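Local coordinates for zinc transport protein ZntB (Vibrio parahaemolyticus RIMD 2210633, PDB 3CK6), which probably acts as a proton-coupled zinc symporter that takes zinc into the cell, its cytoplasmic domain assembling into a funnel-shaped homopentamer, at residues Val57-Ala62 / Ser68-Asp73; Ile100-Gly105 / Ser202-Ser207; Met119-Ala124 / Leu138-Glu143. The protein carries 1 engineered substitution. One frame throughout, in Å; residues are numbered along the deposited sequence.

Interaction 1. Residues Val57-Ala62 / Ser68-Asp73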
loop_
_atom_site.group_PDB
_atom_site.type_symbol
_atom_site.label_atom_id
_atom_site.label_comp_id
_atom_site.label_asym_id
_atom_site.label_seq_id
_atom_site.Cartn_x
_atom_site.Cartn_y
_atom_site.Cartn_z
ATOM N N VAL E 57 -11.674 -8.114 30.828
ATOM C CA VAL E 57 -11.115 -9.332 31.408
ATOM C C VAL E 57 -11.129 -10.491 30.376
ATOM O O VAL E 57 -10.106 -11.158 30.182
ATOM C CB VAL E 57 -11.840 -9.738 32.726
ATOM C CG1 VAL E 57 -11.297 -11.053 33.244
ATOM C CG2 VAL E 57 -11.662 -8.647 33.796
ATOM N N ASP E 58 -12.278 -10.713 29.723
ATOM C CA ASP E 58 -12.401 -11.744 28.662
ATOM C C ASP E 58 -11.310 -11.558 27.611
ATOM O O ASP E 58 -10.662 -12.529 27.192
ATOM C CB ASP E 58 -13.751 -11.651 27.939
ATOM C CG ASP E 58 -14.943 -12.082 28.797
ATOM O OD1 ASP E 58 -14.779 -12.635 29.914
ATOM O OD2 ASP E 58 -16.083 -11.866 28.320
ATOM N N HIS E 59 -11.105 -10.315 27.162
ATOM C CA HIS E 59 -10.091 -10.091 26.133
ATOM C C HIS E 59 -8.694 -10.349 26.671
ATOM O O HIS E 59 -7.871 -10.997 25.998
ATOM C CB HIS E 59 -10.183 -8.710 25.474
ATOM C CG HIS E 59 -9.607 -8.670 24.082
ATOM N ND1 HIS E 59 -8.524 -7.886 23.743
ATOM C CD2 HIS E 59 -9.966 -9.320 22.952
ATOM C CE1 HIS E 59 -8.245 -8.050 22.460
ATOM N NE2 HIS E 59 -9.111 -8.910 21.956
ATOM N N LEU E 60 -8.445 -9.879 27.898
ATOM C CA LEU E 60 -7.142 -10.045 28.563
ATOM C C LEU E 60 -6.743 -11.508 28.758
ATOM O O LEU E 60 -5.575 -11.859 28.619
ATOM C CB LEU E 60 -7.130 -9.340 29.923
ATOM C CG LEU E 60 -5.759 -9.150 30.593
ATOM C CD1 LEU E 60 -4.966 -8.020 29.939
ATOM C CD2 LEU E 60 -5.901 -8.915 32.094
ATOM N N LEU E 61 -7.718 -12.337 29.112
ATOM C CA LEU E 61 -7.471 -13.718 29.469
ATOM C C LEU E 61 -7.802 -14.696 28.328
ATOM O O LEU E 61 -7.817 -15.905 28.544
ATOM C CB LEU E 61 -8.274 -14.091 30.732
ATOM C CG LEU E 61 -8.084 -13.249 32.009
ATOM C CD1 LEU E 61 -8.937 -13.814 33.122
ATOM C CD2 LEU E 61 -6.617 -13.167 32.433
ATOM N N ALA E 62 -8.093 -14.181 27.133
ATOM C CA ALA E 62 -8.569 -15.017 26.022
ATOM C C ALA E 62 -7.510 -16.047 25.625
ATOM O O ALA E 62 -6.320 -15.825 25.838
ATOM C CB ALA E 62 -8.928 -14.136 24.820
ATOM N N SER E 68 -1.334 -5.621 20.256
ATOM C CA SER E 68 -2.275 -4.557 20.007
ATOM C C SER E 68 -2.330 -3.600 21.181
ATOM O O SER E 68 -1.939 -3.929 22.314
ATOM C CB SER E 68 -3.683 -5.119 19.747
ATOM O OG SER E 68 -4.000 -6.146 20.679
ATOM N N PHE E 69 -2.870 -2.432 20.896
ATOM C CA PHE E 69 -3.095 -1.417 21.900
ATOM C C PHE E 69 -4.581 -1.060 21.893
ATOM O O PHE E 69 -5.180 -0.888 20.830
ATOM C CB PHE E 69 -2.236 -0.180 21.616
ATOM C CG PHE E 69 -2.584 1.019 22.499
ATOM C CD1 PHE E 69 -2.044 1.139 23.791
ATOM C CD2 PHE E 69 -3.449 1.991 22.045
ATOM C CE1 PHE E 69 -2.371 2.217 24.623
ATOM C CE2 PHE E 69 -3.786 3.089 22.873
ATOM C CZ PHE E 69 -3.238 3.195 24.168
ATOM N N HIS E 70 -5.157 -0.931 23.086
ATOM C CA HIS E 70 -6.584 -0.716 23.249
ATOM C C HIS E 70 -6.757 0.414 24.256
ATOM O O HIS E 70 -6.581 0.194 25.449
ATOM C CB HIS E 70 -7.246 -1.978 23.815
ATOM C CG HIS E 70 -7.045 -3.206 22.973
ATOM N ND1 HIS E 70 -7.925 -3.577 21.980
ATOM C CD2 HIS E 70 -6.070 -4.148 22.981
ATOM C CE1 HIS E 70 -7.497 -4.688 21.400
ATOM N NE2 HIS E 70 -6.371 -5.054 21.985
ATOM N N PRO E 71 -7.122 1.610 23.786
ATOM C CA PRO E 71 -7.451 2.650 24.766
ATOM C C PRO E 71 -8.801 2.357 25.418
ATOM O O PRO E 71 -9.777 2.083 24.706
ATOM C CB PRO E 71 -7.521 3.928 23.924
ATOM C CG PRO E 71 -7.775 3.480 22.541
ATOM C CD PRO E 71 -7.263 2.071 22.391
ATOM N N LEU E 72 -8.854 2.402 26.749
ATOM C CA LEU E 72 -10.091 2.103 27.489
ATOM C C LEU E 72 -10.702 3.385 28.115
ATOM O O LEU E 72 -10.500 4.480 27.584
ATOM C CB LEU E 72 -9.840 0.983 28.514
ATOM C CG LEU E 72 -9.320 -0.328 27.872
ATOM C CD1 LEU E 72 -8.848 -1.298 28.935
ATOM C CD2 LEU E 72 -10.376 -0.987 26.954
ATOM N N ASP E 73 -11.431 3.267 29.218
ATOM C CA ASP E 73 -12.010 4.482 29.860
ATOM C C ASP E 73 -10.953 5.339 30.557
ATOM O O ASP E 73 -9.908 4.837 30.951
ATOM C CB ASP E 73 -13.066 4.112 30.895
ATOM C CG ASP E 73 -14.330 3.519 30.277
ATOM O OD1 ASP E 73 -14.659 3.819 29.094
ATOM O OD2 ASP E 73 -15.005 2.748 30.996
#
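At the subunit interface of the funnel-shaped CorA-family cytoplasmic domain, an offset edge-to-face histidine pair joins helix 54-60 to strand 68-71, an outermost strand of the chain's mixed sheet. His59 supplies the edge and His70 the face, with centroids 5.0 Å apart and planes 76° from each other. His59 CE1 leads, 3.6 Å from both NE2 and CE1 of His70, with His59 ND1 just behind it. On the helix, His59 holds CG anti to its own backbone N (chi1 -155°), which carries the imidazole away from the helix toward the strand.

Both histidines also touch Met78 of the adjacent strand 77-83. A second subunit completes the cluster: its Phe214 stacks on His59 and meets His70 with planes at about 60°, so the pair forms part of an aromatic patch that runs across the interface.

The His70 ring is steadied from its own strand through the hydroxyl of Ser68, which is further hydrogen-bonded to Arg66 O and to Asn217 ND2 of the second subunit. His70 NE2 donates to Ser68 OG at 2.9 Å, the oxygen tilted 31° out of the imidazole plane.

Interaction 2. Residues Ile100-Gly105 / Ser202-Ser207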
loop_
_atom_site.group_PDB
_atom_site.type_symbol
_atom_site.label_atom_id
_atom_site.label_comp_id
_atom_site.label_asym_id
_atom_site.label_seq_id
_atom_site.Cartn_x
_atom_site.Cartn_y
_atom_site.Cartn_z
ATOM N N ILE E 100 -0.981 -6.704 29.170
ATOM C CA ILE E 100 -0.777 -5.690 30.166
ATOM C C ILE E 100 -1.982 -4.757 30.206
ATOM O O ILE E 100 -2.421 -4.248 29.166
ATOM C CB ILE E 100 0.495 -4.842 29.833
ATOM C CG1 ILE E 100 1.753 -5.712 29.804
ATOM C CG2 ILE E 100 0.603 -3.601 30.779
ATOM C CD1 ILE E 100 2.968 -4.923 29.402
ATOM N N LEU E 101 -2.474 -4.515 31.416
ATOM C CA LEU E 101 -3.539 -3.561 31.667
ATOM C C LEU E 101 -2.957 -2.395 32.427
ATOM O O LEU E 101 -2.272 -2.594 33.425
ATOM C CB LEU E 101 -4.616 -4.245 32.535
ATOM C CG LEU E 101 -6.087 -3.834 32.547
ATOM C CD1 LEU E 101 -6.726 -3.988 31.174
ATOM C CD2 LEU E 101 -6.858 -4.687 33.573
ATOM N N TYR E 102 -3.204 -1.167 31.967
ATOM C CA TYR E 102 -2.982 0.019 32.819
ATOM C C TYR E 102 -4.370 0.474 33.261
ATOM O O TYR E 102 -5.194 0.841 32.440
ATOM C CB TYR E 102 -2.230 1.119 32.067
ATOM C CG TYR E 102 -1.949 2.413 32.851
ATOM C CD1 TYR E 102 -1.232 2.391 34.053
ATOM C CD2 TYR E 102 -2.345 3.644 32.355
ATOM C CE1 TYR E 102 -0.965 3.568 34.772
ATOM C CE2 TYR E 102 -2.057 4.860 33.063
ATOM C CZ TYR E 102 -1.363 4.794 34.266
ATOM O OH TYR E 102 -1.071 5.932 34.982
ATOM N N PHE E 103 -4.627 0.371 34.561
ATOM C CA PHE E 103 -5.973 0.419 35.097
ATOM C C PHE E 103 -5.936 1.116 36.453
ATOM O O PHE E 103 -5.163 0.745 37.336
ATOM C CB PHE E 103 -6.593 -0.985 35.186
ATOM C CG PHE E 103 -8.038 -1.001 35.664
ATOM C CD1 PHE E 103 -9.095 -0.747 34.776
ATOM C CD2 PHE E 103 -8.340 -1.249 37.003
ATOM C CE1 PHE E 103 -10.423 -0.750 35.208
ATOM C CE2 PHE E 103 -9.667 -1.268 37.445
ATOM C CZ PHE E 103 -10.713 -1.017 36.543
ATOM N N GLN E 104 -6.752 2.159 36.584
ATOM C CA GLN E 104 -6.754 3.046 37.766
ATOM C C GLN E 104 -5.340 3.367 38.259
ATOM O O GLN E 104 -5.098 3.398 39.466
ATOM C CB GLN E 104 -7.576 2.453 38.918
ATOM C CG GLN E 104 -9.057 2.238 38.632
ATOM C CD GLN E 104 -9.764 1.367 39.688
ATOM O OE1 GLN E 104 -10.979 1.228 39.656
ATOM N NE2 GLN E 104 -9.001 0.785 40.620
ATOM N N GLY E 105 -4.405 3.585 37.330
ATOM C CA GLY E 105 -3.061 4.049 37.683
ATOM C C GLY E 105 -2.101 2.930 38.100
ATOM O O GLY E 105 -0.978 3.202 38.518
ATOM N N SER E 202 -0.710 8.828 26.319
ATOM C CA SER E 202 -0.747 8.325 27.685
ATOM C C SER E 202 0.308 9.035 28.497
ATOM O O SER E 202 1.414 9.271 27.990
ATOM C CB SER E 202 -0.443 6.810 27.711
ATOM O OG SER E 202 -0.343 6.344 29.051
ATOM N N GLU E 203 -0.030 9.355 29.749
ATOM C CA GLU E 203 0.907 9.950 30.708
ATOM C C GLU E 203 2.201 9.118 30.852
ATOM O O GLU E 203 3.292 9.669 31.053
ATOM C CB GLU E 203 0.222 10.178 32.078
ATOM C CG GLU E 203 -0.386 8.882 32.688
ATOM C CD GLU E 203 -1.503 9.119 33.716
ATOM O OE1 GLU E 203 -1.714 10.272 34.158
ATOM O OE2 GLU E 203 -2.173 8.128 34.082
ATOM N N LEU E 204 2.078 7.803 30.690
ATOM C CA LEU E 204 3.230 6.923 30.712
ATOM C C LEU E 204 4.159 7.140 29.520
ATOM O O LEU E 204 5.321 6.748 29.581
ATOM C CB LEU E 204 2.789 5.441 30.741
ATOM C CG LEU E 204 1.892 5.033 31.917
ATOM C CD1 LEU E 204 1.628 3.539 31.851
ATOM C CD2 LEU E 204 2.506 5.395 33.267
ATOM N N VAL E 205 3.634 7.702 28.433
ATOM C CA VAL E 205 4.412 7.966 27.231
ATOM C C VAL E 205 4.901 9.422 27.221
ATOM O O VAL E 205 6.064 9.694 26.934
ATOM C CB VAL E 205 3.596 7.644 25.951
ATOM C CG1 VAL E 205 4.305 8.198 24.683
ATOM C CG2 VAL E 205 3.351 6.111 25.823
ATOM N N THR E 206 4.020 10.358 27.568
ATOM C CA THR E 206 4.380 11.779 27.507
ATOM C C THR E 206 5.465 12.180 28.512
ATOM O O THR E 206 6.159 13.173 28.312
ATOM C CB THR E 206 3.162 12.707 27.623
ATOM O OG1 THR E 206 2.578 12.569 28.922
ATOM C CG2 THR E 206 2.150 12.384 26.529
ATOM N N SER E 207 5.642 11.392 29.573
ATOM C CA SER E 207 6.728 11.672 30.525
ATOM C C SER E 207 8.099 11.174 30.029
ATOM O O SER E 207 9.130 11.550 30.578
ATOM C CB SER E 207 6.413 11.081 31.901
ATOM O OG SER E 207 6.117 9.720 31.782
#
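Glu203 O accepts two bonds from Ser207, one from OG at 2.9 Å, lying in the carbonyl plane, and one from the backbone N. Both bonds hold the backbone of Glu203, the residue whose carboxylate meets Tyr102. The contact fastens strand 96-103, in the interior of the mixed sheet, to the short helix 203-206, which sits in the connection between the long helices 173-199 and 209-246 of this CorA-family domain.

Tyr102 stands out from the strand and meets the helix in two ways. Its OH donates to Glu203 OE2 at 2.6 Å, a short bond. The carboxylate oxygen lies at the edge of the ring, near its plane, and also comes within 3.4 Å of Tyr102 CE2, whereas the hydroxyl approaches from above the carboxylate plane. Ring and carboxylate are turned 80° apart. Glu203 places CG between its backbone N and carbonyl carbon (chi1 57°), and the chain then extends toward the phenol.

The next residue takes the ring's face. Leu204 CD1 sits 3.7 Å from the centroid of the Tyr102 ring and only 6° off the normal, a CH-pi contact over the middle of the ring, while Leu204 CD2 lies 4.0 Å from Tyr102 OH. Leu204 also packs on Phe77 and on Ala135 and Leu138 of helix 134-161, and Phe77 in turn meets the Tyr102 ring, so the face contact belongs to a hydrophobic core between the sheet and helix 134-161.

Ser202 starts the short helix as its N-cap. Its carbonyl O accepts from both Val205 N and Thr206 N, and its hydroxyl caps the first turn, OG accepting from Leu204 N at 3.3 Å.

Interaction 3. Residues Met119-Ala124 / Leu138-Glu143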
loop_
_atom_site.group_PDB
_atom_site.type_symbol
_atom_site.label_atom_id
_atom_site.label_comp_id
_atom_site.label_asym_id
_atom_site.label_seq_id
_atom_site.Cartn_x
_atom_site.Cartn_y
_atom_site.Cartn_z
HETATM N N MSE E 119 11.997 -11.141 33.863
HETATM C CA MSE E 119 12.918 -11.647 34.891
HETATM C C MSE E 119 14.062 -10.688 35.180
HETATM O O MSE E 119 14.405 -10.461 36.339
HETATM C CB MSE E 119 13.534 -13.003 34.489
HETATM C CG MSE E 119 12.527 -14.082 34.291
HETATM SE SE MSE E 119 13.386 -15.744 33.871
HETATM C CE MSE E 119 12.099 -16.375 32.584
ATOM N N GLU E 120 14.659 -10.138 34.125
ATOM C CA GLU E 120 15.796 -9.212 34.277
ATOM C C GLU E 120 15.368 -7.926 34.999
ATOM O O GLU E 120 16.097 -7.423 35.854
ATOM C CB GLU E 120 16.504 -8.981 32.932
ATOM C CG GLU E 120 17.311 -10.267 32.553
ATOM C CD GLU E 120 17.918 -10.318 31.143
ATOM O OE1 GLU E 120 17.912 -9.314 30.393
ATOM O OE2 GLU E 120 18.420 -11.415 30.790
ATOM N N ILE E 121 14.165 -7.447 34.711
ATOM C CA ILE E 121 13.615 -6.280 35.428
ATOM C C ILE E 121 13.355 -6.598 36.894
ATOM O O ILE E 121 13.784 -5.855 37.773
ATOM C CB ILE E 121 12.356 -5.706 34.720
ATOM C CG1 ILE E 121 12.742 -5.166 33.326
ATOM C CG2 ILE E 121 11.672 -4.648 35.603
ATOM C CD1 ILE E 121 11.599 -5.116 32.322
ATOM N N ARG E 122 12.694 -7.729 37.144
ATOM C CA ARG E 122 12.484 -8.250 38.500
ATOM C C ARG E 122 13.802 -8.415 39.305
ATOM O O ARG E 122 13.867 -8.057 40.487
ATOM C CB ARG E 122 11.691 -9.561 38.429
ATOM C CG ARG E 122 10.190 -9.401 37.966
ATOM C CD ARG E 122 9.603 -10.786 37.635
ATOM N NE ARG E 122 9.472 -11.553 38.868
ATOM C CZ ARG E 122 9.335 -12.871 38.969
ATOM N NH1 ARG E 122 9.298 -13.641 37.889
ATOM N NH2 ARG E 122 9.237 -13.406 40.183
ATOM N N GLN E 123 14.853 -8.920 38.661
ATOM C CA GLN E 123 16.183 -9.023 39.303
ATOM C C GLN E 123 16.781 -7.646 39.671
ATOM O O GLN E 123 17.279 -7.467 40.779
ATOM C CB GLN E 123 17.148 -9.842 38.435
ATOM C CG GLN E 123 16.697 -11.307 38.304
ATOM C CD GLN E 123 17.693 -12.233 37.611
ATOM O OE1 GLN E 123 18.729 -11.800 37.075
ATOM N NE2 GLN E 123 17.378 -13.528 37.620
ATOM N N ALA E 124 16.691 -6.690 38.751
ATOM C CA ALA E 124 17.149 -5.322 38.963
ATOM C C ALA E 124 16.414 -4.633 40.131
ATOM O O ALA E 124 17.049 -3.993 40.985
ATOM C CB ALA E 124 16.993 -4.523 37.672
ATOM N N LEU E 138 7.275 0.255 32.060
ATOM C CA LEU E 138 6.643 -0.211 30.820
ATOM C C LEU E 138 7.606 -0.052 29.639
ATOM O O LEU E 138 7.684 -0.910 28.767
ATOM C CB LEU E 138 5.354 0.569 30.579
ATOM C CG LEU E 138 4.599 0.283 29.282
ATOM C CD1 LEU E 138 4.274 -1.198 29.178
ATOM C CD2 LEU E 138 3.334 1.135 29.185
ATOM N N ASN E 139 8.347 1.057 29.637
ATOM C CA ASN E 139 9.420 1.291 28.661
ATOM C C ASN E 139 10.448 0.169 28.682
ATOM O O ASN E 139 10.846 -0.343 27.631
ATOM C CB ASN E 139 10.066 2.657 28.965
ATOM C CG ASN E 139 10.902 3.216 27.796
ATOM O OD1 ASN E 139 11.232 4.403 27.812
ATOM N ND2 ASN E 139 11.276 2.370 26.809
ATOM N N GLN E 140 10.860 -0.246 29.877
ATOM C CA GLN E 140 11.828 -1.346 30.011
ATOM C C GLN E 140 11.267 -2.695 29.569
ATOM O O GLN E 140 11.994 -3.508 29.011
ATOM C CB GLN E 140 12.350 -1.448 31.438
ATOM C CG GLN E 140 13.304 -0.316 31.831
ATOM C CD GLN E 140 14.038 -0.590 33.135
ATOM O OE1 GLN E 140 14.012 -1.711 33.661
ATOM N NE2 GLN E 140 14.685 0.443 33.678
ATOM N N ILE E 141 9.986 -2.941 29.812
ATOM C CA ILE E 141 9.349 -4.170 29.310
ATOM C C ILE E 141 9.402 -4.216 27.773
ATOM O O ILE E 141 9.847 -5.214 27.179
ATOM C CB ILE E 141 7.882 -4.326 29.815
ATOM C CG1 ILE E 141 7.855 -4.487 31.347
ATOM C CG2 ILE E 141 7.177 -5.542 29.116
ATOM C CD1 ILE E 141 6.449 -4.317 31.982
ATOM N N ILE E 142 8.971 -3.123 27.139
ATOM C CA ILE E 142 8.959 -3.008 25.680
ATOM C C ILE E 142 10.383 -3.187 25.122
ATOM O O ILE E 142 10.619 -4.045 24.262
ATOM C CB ILE E 142 8.275 -1.672 25.224
ATOM C CG1 ILE E 142 6.778 -1.697 25.546
ATOM C CG2 ILE E 142 8.480 -1.421 23.743
ATOM C CD1 ILE E 142 6.128 -0.327 25.571
ATOM N N GLU E 143 11.344 -2.409 25.631
ATOM C CA GLU E 143 12.722 -2.528 25.162
ATOM C C GLU E 143 13.372 -3.876 25.518
ATOM O O GLU E 143 14.201 -4.387 24.755
ATOM C CB GLU E 143 13.599 -1.375 25.660
ATOM C CG GLU E 143 13.270 -0.028 25.018
ATOM C CD GLU E 143 13.927 0.178 23.636
ATOM O OE1 GLU E 143 13.900 -0.753 22.789
ATOM O OE2 GLU E 143 14.458 1.298 23.388
#
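With CG1 anti to its carbonyl carbon (chi1 -64°) and the chain continuing nearly straight (chi2 156°), Ile121 sends CD1 outward onto the backbone between Gln140 and Ile141. That methyl lies 3.7 Å from Gln140 C and equally 3.7 Å from Ile141 N, so it rests over the peptide link. Gln140 flanks it: CB of Gln140 is 3.8 Å from Ile121 CD1, and the extended side chain lies alongside the isoleucine, its OE1 3.7 Å from Ile121 CG1. That meeting is van der Waals only, and no hydrogen bond crosses between 119-124 and 138-143.

The two segments belong to consecutive helices of the CorA-family cytoplasmic domain, 116-126 and 134-161, which pack at a marked slant, with only partly opposed directions. Pro131, in the connecting loop, touches both Ile121 and Gln140. A salt bridge from Glu120 OE2 to Lys148 NZ joins the same two helices further along, and Arg122 NH2 pairs with Glu9 OE2 to bring the shorter helix to strand 7-12. Beyond the peptide, the Ile121 methyl reaches a second aliphatic partner, Ile141 CG1, at 3.9 Å from CD1.

From the N terminus, interaction 1 closes first, a short loop that brings helix 54-60 back against edge strand 68-71. Interaction 2 opens later, at strand 96-103, and does not close until helix 203-206, so it spans nearly a hundred residues. Interaction 3, the packing of helix 116-126 on helix 134-161, falls wholly within that span. Interactions 1 and 2 reach the same sheet and touch where Leu72 CD1 meets Leu101 CD1. On the helical side, Ile100 and Leu204 both pack on Leu138, joining interaction 2 to interaction 3. Interactions 1 and 3 do not touch, their nearest atoms being about 7 Å apart; the strand of interaction 2 lies between them.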